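Local coordinates for protein restriction endonuclease Hpy99I (Helicobacter pylori, PDB 3GOX) that probably cleaves both strands of DNA at a pseudopalindromic target, as a zinc-binding type II restriction endonuclease of the beta-beta-alpha-Me class, at residues K125-I130 / L155-N160; E129-K134 / R167-D172; K145-I148 / T152-L155; H159-G164 / F181-K186. One frame throughout, in Å; residues are numbered along the deposited sequence. Where two conformers were deposited one is given.

Contact 1 (K125-I130 / L155-N160). With NA (sodium ion), chain G; nucleotides of chain D.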
# COMPACT_ATOMS: atom_id res chain seq x y z
N LYS A 125 -6.72 21.73 12.24
CA LYS A 125 -7.08 23.07 11.76
C LYS A 125 -5.89 23.76 11.12
O LYS A 125 -6.01 24.40 10.08
CB LYS A 125 -7.64 23.91 12.91
CG LYS A 125 -9.08 23.57 13.27
CD LYS A 125 -9.50 24.20 14.60
CE LYS A 125 -10.59 23.38 15.30
NZ LYS A 125 -10.42 23.36 16.79
N LYS A 126 -4.72 23.59 11.73
CA LYS A 126 -3.47 24.15 11.22
C LYS A 126 -3.12 23.60 9.83
O LYS A 126 -2.75 24.34 8.93
CB LYS A 126 -2.36 23.85 12.22
CG LYS A 126 -1.02 24.50 11.97
CD LYS A 126 -0.16 24.36 13.24
CE LYS A 126 1.32 24.09 12.94
NZ LYS A 126 1.95 23.30 14.05
N MET A 127 -3.25 22.29 9.66
CA MET A 127 -2.98 21.68 8.35
C MET A 127 -4.03 22.09 7.31
O MET A 127 -3.71 22.27 6.14
CB MET A 127 -2.93 20.16 8.46
CG MET A 127 -1.74 19.68 9.24
SD MET A 127 -1.55 17.90 9.14
CE MET A 127 -0.71 17.76 7.56
N ASP A 128 -5.28 22.24 7.75
CA ASP A 128 -6.36 22.65 6.87
C ASP A 128 -6.17 24.05 6.30
O ASP A 128 -6.57 24.31 5.16
CB ASP A 128 -7.72 22.54 7.58
CG ASP A 128 -8.24 21.12 7.62
OD1 ASP A 128 -7.70 20.26 6.89
OD2 ASP A 128 -9.19 20.85 8.38
N GLU A 129 -5.54 24.94 7.06
CA GLU A 129 -5.28 26.31 6.60
C GLU A 129 -4.22 26.39 5.50
O GLU A 129 -4.11 27.41 4.81
CB GLU A 129 -4.91 27.20 7.79
CG GLU A 129 -6.11 27.56 8.66
N ILE A 130 -3.45 25.31 5.33
CA ILE A 130 -2.45 25.25 4.26
C ILE A 130 -2.69 24.07 3.30
O ILE A 130 -1.77 23.61 2.63
CB ILE A 130 -1.01 25.18 4.82
CG1 ILE A 130 -0.81 23.93 5.68
CG2 ILE A 130 -0.70 26.46 5.58
CD1 ILE A 130 0.61 23.74 6.12
N LEU A 155 -5.00 13.36 -1.78
CA LEU A 155 -4.08 13.77 -0.72
C LEU A 155 -4.68 13.53 0.66
O LEU A 155 -5.90 13.47 0.84
CB LEU A 155 -3.70 15.24 -0.87
CG LEU A 155 -3.13 15.67 -2.22
CD1 LEU A 155 -2.59 17.08 -2.07
CD2 LEU A 155 -2.07 14.72 -2.77
N VAL A 156 -3.79 13.45 1.65
CA VAL A 156 -4.19 13.25 3.04
C VAL A 156 -3.36 14.10 3.97
O VAL A 156 -2.22 14.46 3.63
CB VAL A 156 -4.04 11.77 3.47
CG1 VAL A 156 -4.97 10.89 2.66
CG2 VAL A 156 -2.59 11.31 3.36
N HIS A 157 -3.97 14.41 5.12
CA HIS A 157 -3.31 14.93 6.31
C HIS A 157 -2.48 13.80 6.90
O HIS A 157 -3.05 12.87 7.50
CB HIS A 157 -4.31 15.26 7.43
CG HIS A 157 -5.31 16.32 7.12
ND1 HIS A 157 -6.57 16.04 6.62
CD2 HIS A 157 -5.30 17.66 7.36
CE1 HIS A 157 -7.26 17.16 6.51
NE2 HIS A 157 -6.51 18.15 6.96
N ASP A 158 -1.16 13.81 6.73
CA ASP A 158 -0.35 12.85 7.48
C ASP A 158 0.00 13.42 8.86
O ASP A 158 0.15 14.62 9.04
CB ASP A 158 0.90 12.52 6.66
CG ASP A 158 1.86 11.63 7.37
OD1 ASP A 158 1.44 10.62 8.02
OD2 ASP A 158 3.08 11.90 7.25
N HIS A 159 0.08 12.54 9.87
CA HIS A 159 0.42 12.95 11.24
C HIS A 159 1.28 11.90 11.93
O HIS A 159 1.31 10.72 11.53
CB HIS A 159 -0.86 13.27 12.05
CG HIS A 159 -1.51 12.07 12.65
ND1 HIS A 159 -2.27 11.18 11.93
CD2 HIS A 159 -1.49 11.60 13.92
CE1 HIS A 159 -2.70 10.22 12.72
NE2 HIS A 159 -2.24 10.44 13.94
N ASN A 160 2.00 12.36 12.95
CA ASN A 160 2.79 11.47 13.80
C ASN A 160 1.89 10.87 14.89
O ASN A 160 1.31 11.59 15.71
CB ASN A 160 3.98 12.24 14.40
CG ASN A 160 4.89 11.35 15.25
OD1 ASN A 160 4.46 10.81 16.25
ND2 ASN A 160 6.15 11.22 14.85
NA NA G . 0.08 8.79 8.09
P DA D 8 -2.88 8.89 8.84
OP1 DA D 8 -1.64 9.59 9.28
OP2 DA D 8 -3.86 8.44 9.86
O5' DA D 8 -3.62 9.86 7.81
C5' DA D 8 -5.04 10.02 7.82
C4' DA D 8 -5.63 9.50 6.54
O4' DA D 8 -5.83 8.08 6.62
C3' DA D 8 -7.01 10.06 6.21
O3' DA D 8 -6.84 11.31 5.54
C2' DA D 8 -7.58 9.00 5.28
C1' DA D 8 -6.84 7.72 5.68
N9 DA D 8 -7.67 6.68 6.30
C8 DA D 8 -7.53 6.14 7.55
N7 DA D 8 -8.40 5.19 7.81
C5 DA D 8 -9.17 5.11 6.66
C6 DA D 8 -10.25 4.29 6.30
N6 DA D 8 -10.76 3.35 7.10
N1 DA D 8 -10.79 4.47 5.08
C2 DA D 8 -10.27 5.41 4.27
N3 DA D 8 -9.25 6.24 4.50
C4 DA D 8 -8.74 6.04 5.72
P DG D 9 -7.85 12.53 5.82
OP1 DG D 9 -7.24 13.71 5.16
OP2 DG D 9 -8.18 12.58 7.27
O5' DG D 9 -9.16 12.14 5.01
C5' DG D 9 -9.10 11.99 3.60
C4' DG D 9 -10.44 11.55 3.04
O4' DG D 9 -10.80 10.25 3.56
C3' DG D 9 -11.63 12.44 3.36
O3' DG D 9 -12.61 12.11 2.38
C2' DG D 9 -12.09 11.86 4.68
C1' DG D 9 -11.98 10.38 4.35
N9 DG D 9 -11.86 9.45 5.47
C8 DG D 9 -10.92 9.48 6.48
N7 DG D 9 -11.04 8.49 7.32
C5 DG D 9 -12.14 7.77 6.86
C6 DG D 9 -12.75 6.59 7.36
O6 DG D 9 -12.43 5.91 8.35
N1 DG D 9 -13.84 6.20 6.59
C2 DG D 9 -14.28 6.86 5.47
N2 DG D 9 -15.36 6.34 4.87
N3 DG D 9 -13.72 7.96 4.99
C4 DG D 9 -12.66 8.36 5.72
O HOH W 1 0.62 8.31 10.44
O HOH W 2 1.24 6.80 7.72

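Contact 2 (E129-K134 / R167-D172). With ZN (zinc ion), chain F; nucleotides of chain D; nucleotides of chain C.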
# COMPACT_ATOMS: atom_id res chain seq x y z
N GLU A 129 -5.54 24.94 7.06
CA GLU A 129 -5.28 26.31 6.60
C GLU A 129 -4.22 26.39 5.50
O GLU A 129 -4.11 27.41 4.81
CB GLU A 129 -4.91 27.20 7.79
CG GLU A 129 -6.11 27.56 8.66
N ILE A 130 -3.45 25.31 5.33
CA ILE A 130 -2.45 25.25 4.26
C ILE A 130 -2.69 24.07 3.30
O ILE A 130 -1.77 23.61 2.63
CB ILE A 130 -1.01 25.18 4.82
CG1 ILE A 130 -0.81 23.93 5.68
CG2 ILE A 130 -0.70 26.46 5.58
CD1 ILE A 130 0.61 23.74 6.12
N ALA A 131 -3.94 23.63 3.23
CA ALA A 131 -4.31 22.50 2.37
C ALA A 131 -4.15 22.87 0.89
O ALA A 131 -4.60 23.92 0.46
CB ALA A 131 -5.73 22.09 2.64
N PRO A 132 -3.50 22.00 0.11
CA PRO A 132 -3.52 22.18 -1.35
C PRO A 132 -4.95 22.24 -1.88
O PRO A 132 -5.75 21.34 -1.59
CB PRO A 132 -2.79 20.92 -1.85
CG PRO A 132 -1.89 20.57 -0.74
CD PRO A 132 -2.70 20.82 0.49
N PRO A 133 -5.29 23.30 -2.64
CA PRO A 133 -6.65 23.36 -3.14
C PRO A 133 -7.03 22.19 -4.07
O PRO A 133 -6.20 21.70 -4.83
CB PRO A 133 -6.67 24.69 -3.91
CG PRO A 133 -5.57 25.52 -3.29
CD PRO A 133 -4.51 24.49 -3.00
N LYS A 134 -8.27 21.73 -3.96
CA LYS A 134 -8.81 20.76 -4.92
C LYS A 134 -8.62 21.31 -6.33
O LYS A 134 -8.84 22.49 -6.58
CB LYS A 134 -10.29 20.50 -4.63
CG LYS A 134 -11.09 19.89 -5.78
CD LYS A 134 -10.75 18.42 -6.03
CE LYS A 134 -12.03 17.60 -6.14
NZ LYS A 134 -12.85 17.71 -4.89
N ARG A 167 2.31 16.21 10.24
CA ARG A 167 3.49 16.23 9.41
C ARG A 167 3.14 17.09 8.20
O ARG A 167 2.92 18.28 8.38
CB ARG A 167 3.96 14.81 9.09
CG ARG A 167 4.33 14.06 10.37
CD ARG A 167 5.25 12.86 10.16
NE ARG A 167 4.50 11.71 9.66
CZ ARG A 167 4.42 10.52 10.25
NH1 ARG A 167 5.07 10.25 11.37
NH2 ARG A 167 3.68 9.58 9.69
N GLU A 168 3.03 16.53 7.00
CA GLU A 168 2.70 17.30 5.80
C GLU A 168 1.55 16.69 5.02
O GLU A 168 1.14 15.54 5.27
CB GLU A 168 3.92 17.44 4.88
CG GLU A 168 5.09 18.15 5.55
CD GLU A 168 6.39 18.13 4.77
OE1 GLU A 168 6.38 17.96 3.53
OE2 GLU A 168 7.46 18.32 5.41
N TRP A 169 1.02 17.48 4.09
CA TRP A 169 0.13 16.99 3.06
C TRP A 169 0.95 16.16 2.10
O TRP A 169 1.92 16.64 1.51
CB TRP A 169 -0.56 18.15 2.33
CG TRP A 169 -1.65 18.78 3.14
CD1 TRP A 169 -1.54 19.84 3.98
CD2 TRP A 169 -3.03 18.37 3.19
NE1 TRP A 169 -2.75 20.12 4.55
CE2 TRP A 169 -3.69 19.24 4.08
CE3 TRP A 169 -3.77 17.36 2.55
CZ2 TRP A 169 -5.05 19.13 4.36
CZ3 TRP A 169 -5.12 17.25 2.83
CH2 TRP A 169 -5.75 18.13 3.72
N ILE A 170 0.55 14.89 1.94
CA ILE A 170 1.24 13.94 1.07
C ILE A 170 0.17 13.13 0.31
O ILE A 170 -1.02 13.14 0.67
CB ILE A 170 2.20 12.98 1.85
CG1 ILE A 170 1.44 12.12 2.87
CG2 ILE A 170 3.33 13.77 2.55
CD1 ILE A 170 2.33 11.09 3.59
N CYS A 171 0.58 12.41 -0.73
CA CYS A 171 -0.38 11.58 -1.46
C CYS A 171 -0.75 10.33 -0.66
O CYS A 171 0.01 9.87 0.18
CB CYS A 171 0.12 11.26 -2.88
SG CYS A 171 1.38 9.96 -2.98
N ASP A 172 -1.96 9.84 -0.91
CA ASP A 172 -2.50 8.65 -0.22
C ASP A 172 -1.60 7.44 -0.47
O ASP A 172 -1.43 6.61 0.42
CB ASP A 172 -3.94 8.40 -0.71
CG ASP A 172 -4.61 7.17 -0.08
OD1 ASP A 172 -5.12 7.27 1.04
OD2 ASP A 172 -4.71 6.13 -0.77
ZN ZN F . 3.61 10.66 -2.75
P DG D 7 -1.69 1.87 9.06
OP1 DG D 7 -0.64 2.01 10.10
OP2 DG D 7 -2.95 1.15 9.38
O5' DG D 7 -2.09 3.33 8.57
C5' DG D 7 -1.10 4.18 8.00
C4' DG D 7 -1.73 5.42 7.43
O4' DG D 7 -2.73 5.03 6.45
C3' DG D 7 -2.47 6.32 8.41
O3' DG D 7 -2.45 7.66 7.90
C2' DG D 7 -3.87 5.76 8.37
C1' DG D 7 -4.03 5.39 6.90
N9 DG D 7 -4.93 4.26 6.66
C8 DG D 7 -5.19 3.21 7.52
N7 DG D 7 -6.09 2.38 7.07
C5 DG D 7 -6.44 2.90 5.83
C6 DG D 7 -7.40 2.44 4.87
O6 DG D 7 -8.17 1.48 4.96
N1 DG D 7 -7.42 3.25 3.74
C2 DG D 7 -6.64 4.36 3.55
N2 DG D 7 -6.81 5.00 2.38
N3 DG D 7 -5.76 4.82 4.44
C4 DG D 7 -5.72 4.04 5.54
P DG C 4 -12.01 4.09 -5.24
OP1 DG C 4 -12.68 4.62 -6.45
OP2 DG C 4 -12.12 2.64 -4.91
O5' DG C 4 -10.47 4.48 -5.34
C5' DG C 4 -10.07 5.85 -5.27
C4' DG C 4 -8.57 5.98 -5.10
O4' DG C 4 -8.15 5.30 -3.89
C3' DG C 4 -7.71 5.38 -6.21
O3' DG C 4 -6.45 6.07 -6.20
C2' DG C 4 -7.53 3.95 -5.73
C1' DG C 4 -7.37 4.15 -4.22
N9 DG C 4 -7.82 3.05 -3.38
C8 DG C 4 -9.00 2.35 -3.49
N7 DG C 4 -9.16 1.46 -2.54
C5 DG C 4 -8.01 1.58 -1.76
C6 DG C 4 -7.63 0.89 -0.58
O6 DG C 4 -8.25 0.03 0.06
N1 DG C 4 -6.38 1.30 -0.13
C2 DG C 4 -5.60 2.26 -0.73
N2 DG C 4 -4.41 2.50 -0.16
N3 DG C 4 -5.96 2.93 -1.82
C4 DG C 4 -7.17 2.54 -2.28

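Contact 3 (K145-I148 / T152-L155)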
# COMPACT_ATOMS: atom_id res chain seq x y z
N LYS A 145 6.03 12.88 -7.26
CA LYS A 145 5.13 12.82 -8.41
C LYS A 145 4.23 14.05 -8.44
O LYS A 145 3.70 14.48 -7.42
CB LYS A 145 4.30 11.54 -8.43
CG LYS A 145 5.16 10.28 -8.48
CD LYS A 145 4.36 9.05 -8.98
CE LYS A 145 3.17 8.66 -8.10
NZ LYS A 145 3.56 8.17 -6.72
N ARG A 146 4.07 14.62 -9.63
CA ARG A 146 3.12 15.69 -9.85
C ARG A 146 1.73 15.09 -10.05
O ARG A 146 1.56 13.96 -10.57
CB ARG A 146 3.52 16.55 -11.05
CG ARG A 146 4.85 17.25 -10.88
CD ARG A 146 5.18 18.15 -12.06
NE ARG A 146 5.44 17.33 -13.23
CZ ARG A 146 6.59 16.70 -13.48
NH1 ARG A 146 7.64 16.84 -12.68
NH2 ARG A 146 6.70 15.95 -14.56
N SER A 147 0.72 15.83 -9.60
CA SER A 147 -0.67 15.39 -9.72
C SER A 147 -1.61 16.58 -9.67
O SER A 147 -1.20 17.71 -9.39
CB SER A 147 -1.03 14.40 -8.60
OG SER A 147 -0.93 15.00 -7.32
N ILE A 148 -2.87 16.33 -10.02
CA ILE A 148 -3.97 17.30 -9.91
C ILE A 148 -4.81 16.85 -8.72
O ILE A 148 -5.33 15.72 -8.72
CB ILE A 148 -4.85 17.34 -11.18
CG1 ILE A 148 -4.03 17.70 -12.42
CG2 ILE A 148 -6.00 18.33 -11.01
CD1 ILE A 148 -4.77 17.39 -13.70
N THR A 152 -5.96 13.30 -10.27
CA THR A 152 -4.94 12.26 -10.57
C THR A 152 -4.18 11.72 -9.35
O THR A 152 -3.37 10.78 -9.49
CB THR A 152 -3.96 12.66 -11.67
OG1 THR A 152 -3.24 13.82 -11.27
CG2 THR A 152 -4.70 12.95 -12.99
N ALA A 153 -4.42 12.29 -8.18
CA ALA A 153 -4.04 11.70 -6.90
C ALA A 153 -4.85 12.34 -5.79
O ALA A 153 -5.17 13.54 -5.83
CB ALA A 153 -2.55 11.83 -6.63
N ASN A 154 -5.16 11.53 -4.79
CA ASN A 154 -5.85 11.98 -3.60
C ASN A 154 -4.82 12.26 -2.50
O ASN A 154 -3.88 11.50 -2.31
CB ASN A 154 -6.88 10.96 -3.09
CG ASN A 154 -8.05 10.78 -4.04
OD1 ASN A 154 -8.39 11.68 -4.83
ND2 ASN A 154 -8.70 9.61 -3.95
N LEU A 155 -5.00 13.36 -1.78
CA LEU A 155 -4.08 13.77 -0.72
C LEU A 155 -4.68 13.53 0.66
O LEU A 155 -5.90 13.47 0.84
CB LEU A 155 -3.70 15.24 -0.87
CG LEU A 155 -3.13 15.67 -2.22
CD1 LEU A 155 -2.59 17.08 -2.07
CD2 LEU A 155 -2.07 14.72 -2.77

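Contact 4 (H159-G164 / F181-K186). With nucleotides of chain D.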
# COMPACT_ATOMS: atom_id res chain seq x y z
N HIS A 159 0.08 12.54 9.87
CA HIS A 159 0.42 12.95 11.24
C HIS A 159 1.28 11.90 11.93
O HIS A 159 1.31 10.72 11.53
CB HIS A 159 -0.86 13.27 12.05
CG HIS A 159 -1.51 12.07 12.65
ND1 HIS A 159 -2.27 11.18 11.93
CD2 HIS A 159 -1.49 11.60 13.92
CE1 HIS A 159 -2.70 10.22 12.72
NE2 HIS A 159 -2.24 10.44 13.94
N ASN A 160 2.00 12.36 12.95
CA ASN A 160 2.79 11.47 13.80
C ASN A 160 1.89 10.87 14.89
O ASN A 160 1.31 11.59 15.71
CB ASN A 160 3.98 12.24 14.40
CG ASN A 160 4.89 11.35 15.25
OD1 ASN A 160 4.46 10.81 16.25
ND2 ASN A 160 6.15 11.22 14.85
N HIS A 161 1.79 9.54 14.90
CA HIS A 161 0.89 8.87 15.86
C HIS A 161 1.53 8.54 17.21
O HIS A 161 0.93 7.84 18.03
CB HIS A 161 0.24 7.63 15.23
CG HIS A 161 1.20 6.55 14.86
ND1 HIS A 161 1.26 6.02 13.59
CD2 HIS A 161 2.13 5.89 15.59
CE1 HIS A 161 2.19 5.08 13.55
NE2 HIS A 161 2.73 4.98 14.75
N ASP A 162 2.74 9.06 17.46
CA ASP A 162 3.32 9.11 18.80
C ASP A 162 3.00 10.41 19.55
O ASP A 162 2.85 10.42 20.76
CB ASP A 162 4.84 8.94 18.73
CG ASP A 162 5.24 7.61 18.11
OD1 ASP A 162 4.54 6.61 18.35
OD2 ASP A 162 6.25 7.57 17.39
N THR A 163 2.89 11.50 18.80
CA THR A 163 2.66 12.83 19.37
C THR A 163 1.26 13.41 19.12
O THR A 163 0.82 14.30 19.85
CB THR A 163 3.70 13.82 18.81
OG1 THR A 163 3.53 13.91 17.39
CG2 THR A 163 5.12 13.37 19.11
N GLY A 164 0.58 12.94 18.07
CA GLY A 164 -0.68 13.54 17.62
C GLY A 164 -0.51 14.80 16.78
O GLY A 164 -1.49 15.45 16.43
N PHE A 181 5.41 0.20 6.74
CA PHE A 181 6.69 0.17 7.44
C PHE A 181 6.60 0.81 8.82
O PHE A 181 7.61 1.21 9.41
CB PHE A 181 7.78 0.79 6.54
CG PHE A 181 7.84 0.13 5.18
CD1 PHE A 181 8.05 -1.24 5.08
CD2 PHE A 181 7.62 0.85 4.03
CE1 PHE A 181 8.07 -1.88 3.84
CE2 PHE A 181 7.64 0.22 2.78
CZ PHE A 181 7.88 -1.15 2.69
N LYS A 182 5.37 0.88 9.34
CA LYS A 182 5.07 1.27 10.73
C LYS A 182 5.50 2.70 11.05
O LYS A 182 5.72 3.04 12.21
CB LYS A 182 5.69 0.27 11.72
CG LYS A 182 5.49 -1.20 11.34
CD LYS A 182 6.10 -2.17 12.36
CE LYS A 182 6.44 -3.54 11.73
NZ LYS A 182 6.87 -4.57 12.75
N ASP A 183 5.57 3.55 10.02
CA ASP A 183 6.05 4.94 10.18
C ASP A 183 7.40 4.99 10.90
O ASP A 183 7.70 5.95 11.61
CB ASP A 183 5.04 5.81 10.97
CG ASP A 183 3.72 6.05 10.25
OD1 ASP A 183 3.43 5.43 9.20
OD2 ASP A 183 2.94 6.88 10.77
N ASN A 184 8.21 3.95 10.73
CA ASN A 184 9.40 3.74 11.58
C ASN A 184 10.65 3.67 10.70
O ASN A 184 10.76 2.78 9.87
CB ASN A 184 9.22 2.46 12.40
CG ASN A 184 10.32 2.26 13.42
OD1 ASN A 184 11.40 2.84 13.32
ND2 ASN A 184 10.06 1.42 14.41
N PRO A 185 11.58 4.62 10.87
CA PRO A 185 12.82 4.61 10.09
C PRO A 185 13.63 3.31 10.18
O PRO A 185 14.34 2.98 9.24
CB PRO A 185 13.63 5.75 10.71
CG PRO A 185 12.61 6.67 11.24
CD PRO A 185 11.54 5.79 11.78
N LYS A 186 13.52 2.58 11.29
CA LYS A 186 14.15 1.26 11.43
C LYS A 186 13.80 0.36 10.25
O LYS A 186 14.67 -0.29 9.67
CB LYS A 186 13.71 0.59 12.75
CG LYS A 186 14.03 -0.90 12.85
CD LYS A 186 13.45 -1.50 14.12
CE LYS A 186 13.65 -3.00 14.15
NZ LYS A 186 12.98 -3.63 15.33
P DA D 8 -2.88 8.89 8.84
OP1 DA D 8 -1.64 9.59 9.28
OP2 DA D 8 -3.86 8.44 9.86
O5' DA D 8 -3.62 9.86 7.81
C5' DA D 8 -5.04 10.02 7.82
C4' DA D 8 -5.63 9.50 6.54
O4' DA D 8 -5.83 8.08 6.62
C3' DA D 8 -7.01 10.06 6.21
O3' DA D 8 -6.84 11.31 5.54
C2' DA D 8 -7.58 9.00 5.28
C1' DA D 8 -6.84 7.72 5.68
N9 DA D 8 -7.67 6.68 6.30
C8 DA D 8 -7.53 6.14 7.55
N7 DA D 8 -8.40 5.19 7.81
C5 DA D 8 -9.17 5.11 6.66
C6 DA D 8 -10.25 4.29 6.30
N6 DA D 8 -10.76 3.35 7.10
N1 DA D 8 -10.79 4.47 5.08
C2 DA D 8 -10.27 5.41 4.27
N3 DA D 8 -9.25 6.24 4.50
C4 DA D 8 -8.74 6.04 5.72
O HOH W 1 0.62 8.31 10.44
O HOH W 3 3.70 8.16 13.11

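Contact 1 (K125-I130 / L155-N160)
Met-127 and Asp-128, on helix 121-128, meet His-157 on the first hairpin strand of the beta-beta-alpha-Me motif. The methionine can be followed outward atom by atom. Its CB lies in the plane of the imidazole, at the edge, 3.6 Å from His-157 CD2. With CG anti to the carbonyl carbon (chi1 -68°), the chain then runs past the ring, and SD stops 3.7 Å from the backbone O of Asp-158, still at the ring's edge rather than over a face. A bend at chi3 (82°) turns the terminal methyl onto the strand, where CE is 3.6 Å from Asp-158 O and 4.0 Å from His-157 CA. Asp-128 meets the same ring through a hydrogen bond from His-157 NE2 to OD1, its carboxylate plane 61° from the imidazole. The modelled 2.4 Å between NE2 and OD1 is doubtful, being too short and belonging to one of two histidine conformers. In that modelled conformer the other ring nitrogen, His-157 ND1, donates to OP1 of nucleotide DG9 of chain D at 2.8 Å. Asp-158 points the opposite way: OD2 bonds Arg-167 and Tyr-194 of the second subunit, while OD1 binds the sodium ion at 2.3 Å.

Contact 2 (E129-K134 / R167-D172)
Ala-131 and Pro-132 make a CH-pi contact with Trp-169 near the protein surface, where the loop leaving helix 121-128 passes over strand 166-171, the second strand of the beta-beta-alpha-Me hairpin. Both loop residues approach one face of the indole. Pro-132 reaches it with CD, 3.6 Å from the centroid of the five-membered ring of Trp-169 and 17° off the ring normal, and this same CD is 3.5 Å from Trp-169 CG. Beside it the backbone CA of Ala-131 stands 4.0 Å from that centroid, 29° off the normal. The alanine methyl lies just beyond the rim of the six-membered ring, CB 3.5 Å from Trp-169 CZ2. Ile-130 contributes less; its CG1 is 4.5 Å from Trp-169 CD1. The tryptophan is turned to receive this backbone by a first torsion that sets CG beside its own N (chi1 -75°), and its rotation is fixed by a hydrogen bond from NE1 to the carbonyl O of Met-127, while its ring also meets that of His-157. Farther along the strand, Cys-171 joins Cys-140, Cys-143 and Cys-174 around a zinc ion. Beyond it, Asp-172 OD1 accepts a bond from N2 of nucleotide DG7 of chain D at 3.1 Å. No hydrogen bond joins the loop to the strand. The CH groups on the indole face adjoin amide nitrogens, which probably makes their hydrogens slightly positive, so dispersion is likely supplemented by a weak electrostatic attraction to the pi electrons.

Contact 3 (K145-I148 / T152-L155)
Thr-152 closes on Ile-148 through two hydrogen bonds that run in opposite directions. The backbone N of Ile-148 donates to Thr-152 OG1 at 2.8 Å, nearly straight at 170°. In return the backbone N of Thr-152 donates to Ile-148 O at 2.9 Å, in the carbonyl plane. One residue can serve both bonds because Thr-152 OG1 sits between its own N and carbonyl carbon (chi1 62°), which keeps the hydroxyl on the same side as the amide. The fit is close here: OG1 is also 3.4 Å from Ser-147 CA, and the Ala-153 methyl CB abuts Ser-147 CB at 3.6 Å. This tight corner belongs to the zinc-binding part of the endonuclease VII-like domain. Strand 146-148 pairs with strand 137-139, two of the zinc-binding cysteines, Cys-140 and Cys-143, lie in the connection between them, and the Ala-153 side chain is about 5 Å from that of Cys-171 and about 7 Å from the zinc ion. Toward the ends of the segments the two chains part. Arg-146 leaves the backbone pointing away, and its guanidinium bonds the carbonyl oxygens of Ile-48 and Gly-49 of the second subunit. Asn-154, whose CB also points away, packs on a DNA sugar. Leu-155 comes no closer than 4.7 Å, CD2 to Ser-147 OG. Even the threonine hydroxyl has a second partner across the interface, His-82 NE2 of the second subunit.

Contact 4 (H159-G164 / F181-K186)
His-161 and Asp-183 face each other from two turns, the first lying between the hairpin strands and the second formed where Lys-182, with positive phi, is the C-prime residue of a Schellman motif ending helix 172-180. The imidazole is brought over by a first torsion that places CG between the backbone N and carbonyl carbon (chi1 64°). Asp-183 OD2 then lies 3.4 Å from His-161 ND1, obliquely to the ring, with the carboxylate plane 23° from it. The angle is too poor for a hydrogen bond, and water makes the links instead. One water, sitting over the centre of one face of the His-161 ring, accepts from the backbone N of His-161 at 3.0 Å and donates to Asp-183 OD2 at 2.8 Å. A second donates both to His-159 O and to Asp-183 OD2, each at 2.7 Å. OD2 also takes a salt bridge from Arg-167, so several partners position this one oxygen. Asn-160 holds the hairpin turn in shape as an Asx turn, its OD1 accepting from Asp-162 N at 2.7 Å and from Thr-163 N, the two donors coming from opposite faces of the amide plane. In the other segment Asn-184 is the N-cap of helix 185-197, accepting from Lys-186 N. The second water is itself a ligand of the sodium ion, consistent with an outer-shell place for Asp-183 at the metal site of a beta-beta-alpha-Me nuclease.

The four contacts lie in one domain. Contacts 1 and 2 grip the two strands of the same hairpin from helix 121-128 and the loop after it; contact 1 is buried and partly polar, contact 2 superficial and almost wholly apolar. Contact 3, also buried, sits at the zinc end of the hairpin and relies on hydrogen bonds close to the backbone; its Asn-154 O accepts from Asp-172 N of contact 2. Contact 4, partly buried, is joined through water and shares with contact 1 a sodium-bound water. Although contact 2 itself is apolar, its strand supplies one arginine that reaches acids belonging to contacts 1 and 4, on the sodium side of the hairpin.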